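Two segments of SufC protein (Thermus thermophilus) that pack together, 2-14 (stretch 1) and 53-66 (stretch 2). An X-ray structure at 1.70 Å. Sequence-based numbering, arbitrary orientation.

Stretch 1, residues 2-14: SQLEIRDLWASID
Stretch 2 53-66: PEYTVERGEILLDG

Two antiparallel ribbons, each bent at a corner, lie side by side and bury 1111 Å² between them. Strand 3-7 runs at 178° to strand 60-64, their axes approaching to 4.7 Å; beyond the corners at Asp 8 and Arg 59, strand 9-13 meets strand 56-58 at 142°, with axes 4.4 Å apart.

In the first ladder Leu 4 faces Leu 64, Glu 5 faces Leu 63, Ile 6 faces Ile 62 and Arg 7 faces Glu 61. Glu 5 N donates to Leu 63 O (2.9 Å) and Leu 63 N to Glu 5 O (2.8 Å); Arg 7 N reaches Glu 61 O at 2.9 Å, and Glu 61 N returns to Arg 7 O at 3.0 Å. At the open end, Asp 65 N donates to Gln 3 O (3.0 Å), while the Asp 65 carboxylate, chi1 m, accepts from Ser 2 N at OD1 (2.9 Å). Asp 65 itself has left-handed backbone angles (51/48).

Extended phi/psi near -120/125 gives way at Asp 8 to 44/52, turning the chain. Here the register shifts by one, a bulge, and Gly 60 lies with its CA 3.1 Å from Arg 7 O and 3.0 Å from Asp 8 O. A CB there would run into both carbonyl oxygens and Leu 9 CA; phi/psi of 104/177 also calls for glycine. A second bulge follows: Trp 10 pairs with Arg 59, but Ala 11 with Val 57. Trp 10 N donates to Arg 59 O (2.9 Å), whereas Trp 10 O takes Glu 58 N at 2.7 Å and, weakly, Arg 59 N at 3.4 Å. Ser 12 N donates to Thr 56 O and Thr 56 N to Ser 12 O, both at 2.9 Å.

Leu 4, Ile 6, Ile 62 and Leu 64 share one apolar face. Leu 4 (t, p) bends its tip across the ladder, CD1 lying 4.3 Å from Ile 62 CG2 and 4.2 Å from Leu 64 CB. Leu 9, also t, p, starts away from the partner, yet its branched end returns: CD1 packs 3.6 Å from Val 57 CG1. Ala 11 and Val 57 form a non-hydrogen-bonded pair, CA to CA 4.3 Å, and Ala 11 CA makes a CA-H...O contact with Thr 56 O at 3.2 Å.

On the other face, Trp 10 (chi1 m) sends NE1 to Asp 8 OD1 (2.9 Å), and its CD1 rests 3.5 Å from Arg 59 CD. Ser 12 (chi1 p) is buried, and its hydroxyl finds an acceptor there: OG donates to Glu 58 OE2 (3.0 Å). Finally, extended Ile 13 (t, t) lays CD1 over one face of the Tyr 55 ring, 3.8 Å from its centroid.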

ATOM      1  N   SER A   2       2.109  -3.566 -17.429  1.00 21.07           N
ATOM      2  CA  SER A   2       2.800  -2.260 -17.297  1.00 15.44           C
ATOM      3  C   SER A   2       2.072  -1.299 -16.355  1.00 13.26           C
ATOM      4  O   SER A   2       2.505  -0.159 -16.188  1.00 15.15           O
ATOM      5  CB  SER A   2       2.918  -1.609 -18.669  1.00 26.31           C
ATOM      6  OG  SER A   2       1.627  -1.453 -19.248  1.00 30.13           O
ATOM      7  N   GLN A   3       0.961  -1.737 -15.763  1.00 12.28           N
ATOM      8  CA  GLN A   3       0.247  -0.846 -14.848  1.00 13.56           C
ATOM      9  C   GLN A   3      -0.743  -1.622 -13.992  1.00 12.71           C
ATOM     10  O   GLN A   3      -1.121  -2.751 -14.314  1.00 12.65           O
ATOM     11  CB  GLN A   3      -0.520   0.229 -15.643  1.00 12.76           C
ATOM     12  CG  GLN A   3      -1.610  -0.343 -16.549  1.00 14.25           C
ATOM     13  CD  GLN A   3      -2.210   0.684 -17.517  1.00 16.58           C
ATOM     14  OE1 GLN A   3      -3.360   0.544 -17.951  1.00 23.98           O
ATOM     15  NE2 GLN A   3      -1.446   1.701 -17.856  1.00 16.56           N
ATOM     16  N   LEU A   4      -1.126  -0.980 -12.877  1.00 13.07           N
ATOM     17  CA  LEU A   4      -2.132  -1.491 -11.980  1.00 11.43           C
ATOM     18  C   LEU A   4      -3.363  -0.643 -12.292  1.00 11.42           C
ATOM     19  O   LEU A   4      -3.298   0.587 -12.175  1.00 11.37           O
ATOM     20  CB  LEU A   4      -1.772  -1.358 -10.508  1.00 10.96           C
ATOM     21  CG  LEU A   4      -2.854  -1.768  -9.510  1.00 10.97           C
ATOM     22  CD1 LEU A   4      -3.180  -3.245  -9.667  1.00 13.27           C
ATOM     23  CD2 LEU A   4      -2.407  -1.472  -8.092  1.00  9.98           C
ATOM     24  N   GLU A   5      -4.466  -1.242 -12.707  1.00 11.70           N
ATOM     25  CA  GLU A   5      -5.610  -0.435 -13.090  1.00 14.80           C
ATOM     26  C   GLU A   5      -6.900  -0.876 -12.434  1.00 16.26           C
ATOM     27  O   GLU A   5      -7.226  -2.053 -12.412  1.00 15.97           O
ATOM     28  CB  GLU A   5      -5.789  -0.456 -14.625  1.00 14.47           C
ATOM     29  CG  GLU A   5      -7.149   0.055 -15.073  1.00 18.02           C
ATOM     30  CD  GLU A   5      -7.306   0.202 -16.596  1.00 22.85           C
ATOM     31  OE1 GLU A   5      -6.766  -0.648 -17.342  1.00 19.62           O
ATOM     32  OE2 GLU A   5      -7.971   1.165 -17.029  1.00 20.57           O
ATOM     33  N   ILE A   6      -7.636   0.059 -11.874  1.00 13.47           N
ATOM     34  CA  ILE A   6      -8.950  -0.134 -11.329  1.00 12.89           C
ATOM     35  C   ILE A   6      -9.832   0.409 -12.416  1.00 12.61           C
ATOM     36  O   ILE A   6      -9.712   1.591 -12.786  1.00 13.23           O
ATOM     37  CB  ILE A   6      -9.162   0.594  -9.996  1.00 11.70           C
ATOM     38  CG1 ILE A   6      -8.180   0.071  -8.947  1.00 17.12           C
ATOM     39  CG2 ILE A   6     -10.588   0.423  -9.495  1.00 16.77           C
ATOM     40  CD1 ILE A   6      -6.890   0.853  -8.854  1.00 23.75           C
ATOM     41  N   ARG A   7     -10.733  -0.416 -12.958  1.00 11.90           N
ATOM     42  CA  ARG A   7     -11.583  -0.004 -14.069  1.00 16.66           C
ATOM     43  C   ARG A   7     -13.084  -0.139 -13.802  1.00 15.14           C
ATOM     44  O   ARG A   7     -13.598  -1.235 -13.581  1.00 18.11           O
ATOM     45  CB  ARG A   7     -11.227  -0.814 -15.302  1.00 18.51           C
ATOM     46  CG  ARG A   7     -12.109  -0.532 -16.516  1.00 17.45           C
ATOM     47  CD  ARG A   7     -11.681   0.761 -17.177  1.00 23.21           C
ATOM     48  NE  ARG A   7     -12.400   0.999 -18.430  1.00 22.89           N
ATOM     49  CZ  ARG A   7     -13.388   1.883 -18.567  1.00 28.58           C
ATOM     50  NH1 ARG A   7     -13.781   2.620 -17.526  1.00 25.17           N
ATOM     51  NH2 ARG A   7     -13.988   2.031 -19.745  1.00 21.41           N
ATOM     52  N   ASP A   8     -13.776   0.996 -13.847  1.00 15.84           N
ATOM     53  CA  ASP A   8     -15.237   1.064 -13.655  1.00 21.46           C
ATOM     54  C   ASP A   8     -15.692   0.202 -12.487  1.00 21.88           C
ATOM     55  O   ASP A   8     -16.603  -0.619 -12.630  1.00 16.23           O
ATOM     56  CB  ASP A   8     -15.933   0.640 -14.939  1.00 22.85           C
ATOM     57  CG  ASP A   8     -17.434   0.785 -14.925  1.00 27.50           C
ATOM     58  OD1 ASP A   8     -17.935   1.819 -14.432  1.00 26.60           O
ATOM     59  OD2 ASP A   8     -18.126  -0.132 -15.419  1.00 30.81           O
ATOM     60  N   LEU A   9     -15.057   0.400 -11.335  1.00 18.96           N
ATOM     61  CA  LEU A   9     -15.365  -0.412 -10.174  1.00 20.28           C
ATOM     62  C   LEU A   9     -16.535   0.070  -9.332  1.00 18.00           C
ATOM     63  O   LEU A   9     -16.556   1.213  -8.891  1.00 18.89           O
ATOM     64  CB  LEU A   9     -14.118  -0.526  -9.284  1.00 15.98           C
ATOM     65  CG  LEU A   9     -14.229  -1.497  -8.117  1.00 19.85           C
ATOM     66  CD1 LEU A   9     -14.334  -2.929  -8.656  1.00 26.11           C
ATOM     67  CD2 LEU A   9     -13.005  -1.372  -7.224  1.00 19.60           C
ATOM     68  N   TRP A  10     -17.509  -0.813  -9.134  1.00 16.15           N
ATOM     69  CA  TRP A  10     -18.671  -0.523  -8.308  1.00 17.21           C
ATOM     70  C   TRP A  10     -18.695  -1.567  -7.220  1.00 14.86           C
ATOM     71  O   TRP A  10     -18.557  -2.763  -7.498  1.00 17.07           O
ATOM     72  CB  TRP A  10     -19.968  -0.588  -9.137  1.00 14.82           C
ATOM     73  CG  TRP A  10     -20.040   0.449 -10.187  1.00 17.26           C
ATOM     74  CD1 TRP A  10     -19.373   0.458 -11.382  1.00 18.81           C
ATOM     75  CD2 TRP A  10     -20.779   1.670 -10.128  1.00 18.01           C
ATOM     76  NE1 TRP A  10     -19.642   1.611 -12.060  1.00 22.14           N
ATOM     77  CE2 TRP A  10     -20.501   2.380 -11.314  1.00 22.63           C
ATOM     78  CE3 TRP A  10     -21.646   2.243  -9.178  1.00 17.42           C
ATOM     79  CZ2 TRP A  10     -21.063   3.628 -11.589  1.00 23.05           C
ATOM     80  CZ3 TRP A  10     -22.202   3.484  -9.451  1.00 24.53           C
ATOM     81  CH2 TRP A  10     -21.906   4.166 -10.643  1.00 24.85           C
ATOM     82  N   ALA A  11     -18.859  -1.146  -5.970  1.00 14.09           N
ATOM     83  CA  ALA A  11     -18.852  -2.098  -4.875  1.00 17.61           C
ATOM     84  C   ALA A  11     -19.757  -1.634  -3.745  1.00 20.58           C
ATOM     85  O   ALA A  11     -20.041  -0.445  -3.612  1.00 19.18           O
ATOM     86  CB  ALA A  11     -17.430  -2.282  -4.355  1.00 20.16           C
ATOM     87  N   SER A  12     -20.221  -2.589  -2.954  1.00 23.24           N
ATOM     88  CA  SER A  12     -21.089  -2.283  -1.826  1.00 25.89           C
ATOM     89  C   SER A  12     -20.714  -3.112  -0.601  1.00 25.76           C
ATOM     90  O   SER A  12     -19.946  -4.062  -0.705  1.00 27.16           O
ATOM     91  CB  SER A  12     -22.555  -2.516  -2.225  1.00 24.98           C
ATOM     92  OG  SER A  12     -22.692  -3.637  -3.076  1.00 32.07           O
ATOM     93  N   ILE A  13     -21.208  -2.714   0.574  1.00 28.47           N
ATOM     94  CA  ILE A  13     -20.970  -3.448   1.820  1.00 33.87           C
ATOM     95  C   ILE A  13     -22.265  -3.319   2.621  1.00 39.89           C
ATOM     96  O   ILE A  13     -23.051  -2.415   2.327  1.00 41.74           O
ATOM     97  CB  ILE A  13     -19.760  -2.918   2.599  1.00 35.77           C
ATOM     98  CG1 ILE A  13     -19.490  -3.834   3.801  1.00 35.15           C
ATOM     99  CG2 ILE A  13     -20.003  -1.481   3.006  1.00 31.33           C
ATOM    100  CD1 ILE A  13     -18.191  -3.527   4.535  1.00 43.33           C
ATOM    101  N   ASP A  14     -22.475  -4.200   3.609  1.00 43.52           N
ATOM    102  CA  ASP A  14     -23.721  -4.261   4.392  1.00 45.64           C
ATOM    103  C   ASP A  14     -24.885  -3.705   3.587  1.00 43.85           C
ATOM    104  O   ASP A  14     -25.600  -2.820   4.060  1.00 44.45           O
ATOM    105  CB  ASP A  14     -23.689  -3.501   5.758  1.00 48.75           C
ATOM    106  CG  ASP A  14     -22.323  -2.947   6.147  1.00 55.80           C
ATOM    107  OD1 ASP A  14     -21.535  -3.664   6.798  1.00 48.37           O
ATOM    108  OD2 ASP A  14     -22.042  -1.778   5.811  1.00 56.76           O
ATOM    109  N   PRO A  53     -13.109 -10.003   1.819  1.00 28.08           N
ATOM    110  CA  PRO A  53     -14.351 -10.696   1.474  1.00 31.88           C
ATOM    111  C   PRO A  53     -15.665 -10.060   1.920  1.00 34.51           C
ATOM    112  O   PRO A  53     -16.733 -10.440   1.428  1.00 34.21           O
ATOM    113  CB  PRO A  53     -14.134 -12.091   2.063  1.00 30.80           C
ATOM    114  CG  PRO A  53     -13.354 -11.814   3.281  1.00 31.68           C
ATOM    115  CD  PRO A  53     -12.333 -10.786   2.797  1.00 28.89           C
ATOM    116  N   GLU A  54     -15.602  -9.098   2.835  1.00 34.53           N
ATOM    117  CA  GLU A  54     -16.821  -8.445   3.304  1.00 35.83           C
ATOM    118  C   GLU A  54     -17.497  -7.562   2.256  1.00 34.68           C
ATOM    119  O   GLU A  54     -18.663  -7.197   2.409  1.00 34.64           O
ATOM    120  CB  GLU A  54     -16.537  -7.619   4.563  1.00 37.91           C
ATOM    121  CG  GLU A  54     -16.174  -8.459   5.781  1.00 43.97           C
ATOM    122  CD  GLU A  54     -16.040  -7.635   7.048  1.00 46.04           C
ATOM    123  OE1 GLU A  54     -15.641  -8.199   8.089  1.00 51.43           O
ATOM    124  OE2 GLU A  54     -16.338  -6.420   7.008  1.00 49.86           O
ATOM    125  N   TYR A  55     -16.774  -7.226   1.188  1.00 27.82           N
ATOM    126  CA  TYR A  55     -17.314  -6.386   0.127  1.00 26.65           C
ATOM    127  C   TYR A  55     -17.841  -7.158  -1.061  1.00 25.51           C
ATOM    128  O   TYR A  55     -17.351  -8.237  -1.384  1.00 31.55           O
ATOM    129  CB  TYR A  55     -16.232  -5.410  -0.396  1.00 22.22           C
ATOM    130  CG  TYR A  55     -15.873  -4.400   0.677  1.00 26.02           C
ATOM    131  CD1 TYR A  55     -14.874  -4.677   1.600  1.00 27.46           C
ATOM    132  CD2 TYR A  55     -16.584  -3.209   0.808  1.00 24.46           C
ATOM    133  CE1 TYR A  55     -14.591  -3.801   2.632  1.00 27.80           C
ATOM    134  CE2 TYR A  55     -16.310  -2.320   1.852  1.00 27.91           C
ATOM    135  CZ  TYR A  55     -15.314  -2.631   2.756  1.00 23.44           C
ATOM    136  OH  TYR A  55     -15.022  -1.769   3.791  1.00 32.53           O
ATOM    137  N   THR A  56     -18.833  -6.581  -1.721  1.00 26.77           N
ATOM    138  CA  THR A  56     -19.429  -7.186  -2.898  1.00 26.64           C
ATOM    139  C   THR A  56     -19.121  -6.306  -4.106  1.00 23.68           C
ATOM    140  O   THR A  56     -19.481  -5.135  -4.125  1.00 26.37           O
ATOM    141  CB  THR A  56     -20.967  -7.290  -2.751  1.00 28.86           C
ATOM    142  OG1 THR A  56     -21.287  -8.053  -1.581  1.00 33.36           O
ATOM    143  CG2 THR A  56     -21.575  -7.960  -3.974  1.00 35.87           C
ATOM    144  N   VAL A  57     -18.443  -6.852  -5.113  1.00 21.45           N
ATOM    145  CA  VAL A  57     -18.150  -6.061  -6.301  1.00 23.63           C
ATOM    146  C   VAL A  57     -19.306  -6.247  -7.290  1.00 25.20           C
ATOM    147  O   VAL A  57     -19.636  -7.363  -7.679  1.00 31.75           O
ATOM    148  CB  VAL A  57     -16.785  -6.468  -6.930  1.00 21.60           C
ATOM    149  CG1 VAL A  57     -16.598  -5.767  -8.280  1.00 27.55           C
ATOM    150  CG2 VAL A  57     -15.648  -6.117  -5.956  1.00 24.75           C
ATOM    151  N   GLU A  58     -19.923  -5.137  -7.671  1.00 24.55           N
ATOM    152  CA  GLU A  58     -21.071  -5.136  -8.572  1.00 29.61           C
ATOM    153  C   GLU A  58     -20.699  -5.041 -10.041  1.00 29.70           C
ATOM    154  O   GLU A  58     -21.374  -5.598 -10.908  1.00 27.91           O
ATOM    155  CB  GLU A  58     -21.963  -3.950  -8.228  1.00 27.71           C
ATOM    156  CG  GLU A  58     -22.292  -3.856  -6.752  1.00 36.35           C
ATOM    157  CD  GLU A  58     -23.674  -4.371  -6.446  1.00 39.76           C
ATOM    158  OE1 GLU A  58     -24.109  -5.333  -7.118  1.00 49.28           O
ATOM    159  OE2 GLU A  58     -24.321  -3.820  -5.535  1.00 39.46           O
ATOM    160  N   ARG A  59     -19.628  -4.317 -10.322  1.00 24.34           N
ATOM    161  CA  ARG A  59     -19.201  -4.125 -11.689  1.00 24.48           C
ATOM    162  C   ARG A  59     -17.734  -3.704 -11.652  1.00 26.05           C
ATOM    163  O   ARG A  59     -17.245  -3.272 -10.601  1.00 23.53           O
ATOM    164  CB  ARG A  59     -20.057  -3.023 -12.327  1.00 20.05           C
ATOM    165  CG  ARG A  59     -19.611  -2.628 -13.713  1.00 29.07           C
ATOM    166  CD  ARG A  59     -20.312  -1.368 -14.207  1.00 35.46           C
ATOM    167  NE  ARG A  59     -21.685  -1.615 -14.622  1.00 45.60           N
ATOM    168  CZ  ARG A  59     -22.218  -1.133 -15.739  1.00 49.77           C
ATOM    169  NH1 ARG A  59     -21.486  -0.382 -16.555  1.00 52.48           N
ATOM    170  NH2 ARG A  59     -23.482  -1.402 -16.039  1.00 49.65           N
ATOM    171  N   GLY A  60     -17.035  -3.869 -12.775  1.00 21.94           N
ATOM    172  CA  GLY A  60     -15.637  -3.464 -12.839  1.00 20.47           C
ATOM    173  C   GLY A  60     -14.583  -4.549 -12.792  1.00 20.18           C
ATOM    174  O   GLY A  60     -14.875  -5.736 -12.644  1.00 22.34           O
ATOM    175  N   GLU A  61     -13.332  -4.121 -12.917  1.00 19.57           N
ATOM    176  CA  GLU A  61     -12.191  -5.025 -12.884  1.00 17.28           C
ATOM    177  C   GLU A  61     -11.005  -4.348 -12.215  1.00 14.92           C
ATOM    178  O   GLU A  61     -10.973  -3.123 -12.080  1.00 17.67           O
ATOM    179  CB  GLU A  61     -11.741  -5.371 -14.300  1.00 18.71           C
ATOM    180  CG  GLU A  61     -12.692  -6.184 -15.122  1.00 31.38           C
ATOM    181  CD  GLU A  61     -12.085  -6.496 -16.470  1.00 36.17           C
ATOM    182  OE1 GLU A  61     -11.800  -5.542 -17.219  1.00 36.20           O
ATOM    183  OE2 GLU A  61     -11.877  -7.688 -16.773  1.00 47.55           O
ATOM    184  N   ILE A  62     -10.054  -5.165 -11.781  1.00 14.74           N
ATOM    185  CA  ILE A  62      -8.803  -4.674 -11.219  1.00 16.84           C
ATOM    186  C   ILE A  62      -7.756  -5.496 -11.994  1.00 13.68           C
ATOM    187  O   ILE A  62      -7.658  -6.722 -11.828  1.00 16.04           O
ATOM    188  CB  ILE A  62      -8.668  -4.954  -9.714  1.00 17.86           C
ATOM    189  CG1 ILE A  62      -9.728  -4.164  -8.933  1.00 24.36           C
ATOM    190  CG2 ILE A  62      -7.283  -4.534  -9.243  1.00 17.75           C
ATOM    191  CD1 ILE A  62      -9.552  -4.227  -7.423  1.00 28.01           C
ATOM    192  N   LEU A  63      -7.001  -4.815 -12.853  1.00 17.75           N
ATOM    193  CA  LEU A  63      -6.004  -5.488 -13.693  1.00 15.33           C
ATOM    194  C   LEU A  63      -4.598  -5.234 -13.205  1.00 18.07           C
ATOM    195  O   LEU A  63      -4.213  -4.087 -13.017  1.00 15.81           O
ATOM    196  CB  LEU A  63      -6.087  -4.965 -15.132  1.00 17.72           C
ATOM    197  CG  LEU A  63      -7.490  -4.866 -15.744  1.00 26.79           C
ATOM    198  CD1 LEU A  63      -7.442  -4.130 -17.076  1.00 31.28           C
ATOM    199  CD2 LEU A  63      -8.044  -6.254 -15.924  1.00 24.84           C
ATOM    200  N   LEU A  64      -3.832  -6.302 -13.008  1.00 14.84           N
ATOM    201  CA  LEU A  64      -2.449  -6.163 -12.587  1.00 14.81           C
ATOM    202  C   LEU A  64      -1.655  -6.684 -13.781  1.00 17.15           C
ATOM    203  O   LEU A  64      -1.655  -7.886 -14.071  1.00 19.49           O
ATOM    204  CB  LEU A  64      -2.183  -6.991 -11.331  1.00 14.43           C
ATOM    205  CG  LEU A  64      -0.864  -6.661 -10.627  1.00 15.83           C
ATOM    206  CD1 LEU A  64      -0.900  -7.135  -9.181  1.00 16.95           C
ATOM    207  CD2 LEU A  64       0.301  -7.299 -11.387  1.00 13.68           C
ATOM    208  N   ASP A  65      -1.004  -5.764 -14.484  1.00 13.18           N
ATOM    209  CA  ASP A  65      -0.237  -6.098 -15.690  1.00 14.78           C
ATOM    210  C   ASP A  65      -1.068  -6.923 -16.679  1.00 21.52           C
ATOM    211  O   ASP A  65      -0.624  -7.951 -17.199  1.00 22.68           O
ATOM    212  CB  ASP A  65       1.075  -6.809 -15.343  1.00 19.84           C
ATOM    213  CG  ASP A  65       2.061  -5.891 -14.619  1.00 18.88           C
ATOM    214  OD1 ASP A  65       1.930  -4.650 -14.742  1.00 16.27           O
ATOM    215  OD2 ASP A  65       2.965  -6.406 -13.938  1.00 21.31           O
ATOM    216  N   GLY A  66      -2.284  -6.458 -16.930  1.00 19.19           N
ATOM    217  CA  GLY A  66      -3.155  -7.126 -17.883  1.00 27.05           C
ATOM    218  C   GLY A  66      -4.118  -8.182 -17.375  1.00 25.56           C
ATOM    219  O   GLY A  66      -5.090  -8.496 -18.072  1.00 27.19           O
TER
HETATM  220  O   HOH W   1      -3.058  -3.864 -16.086  1.00 17.45           O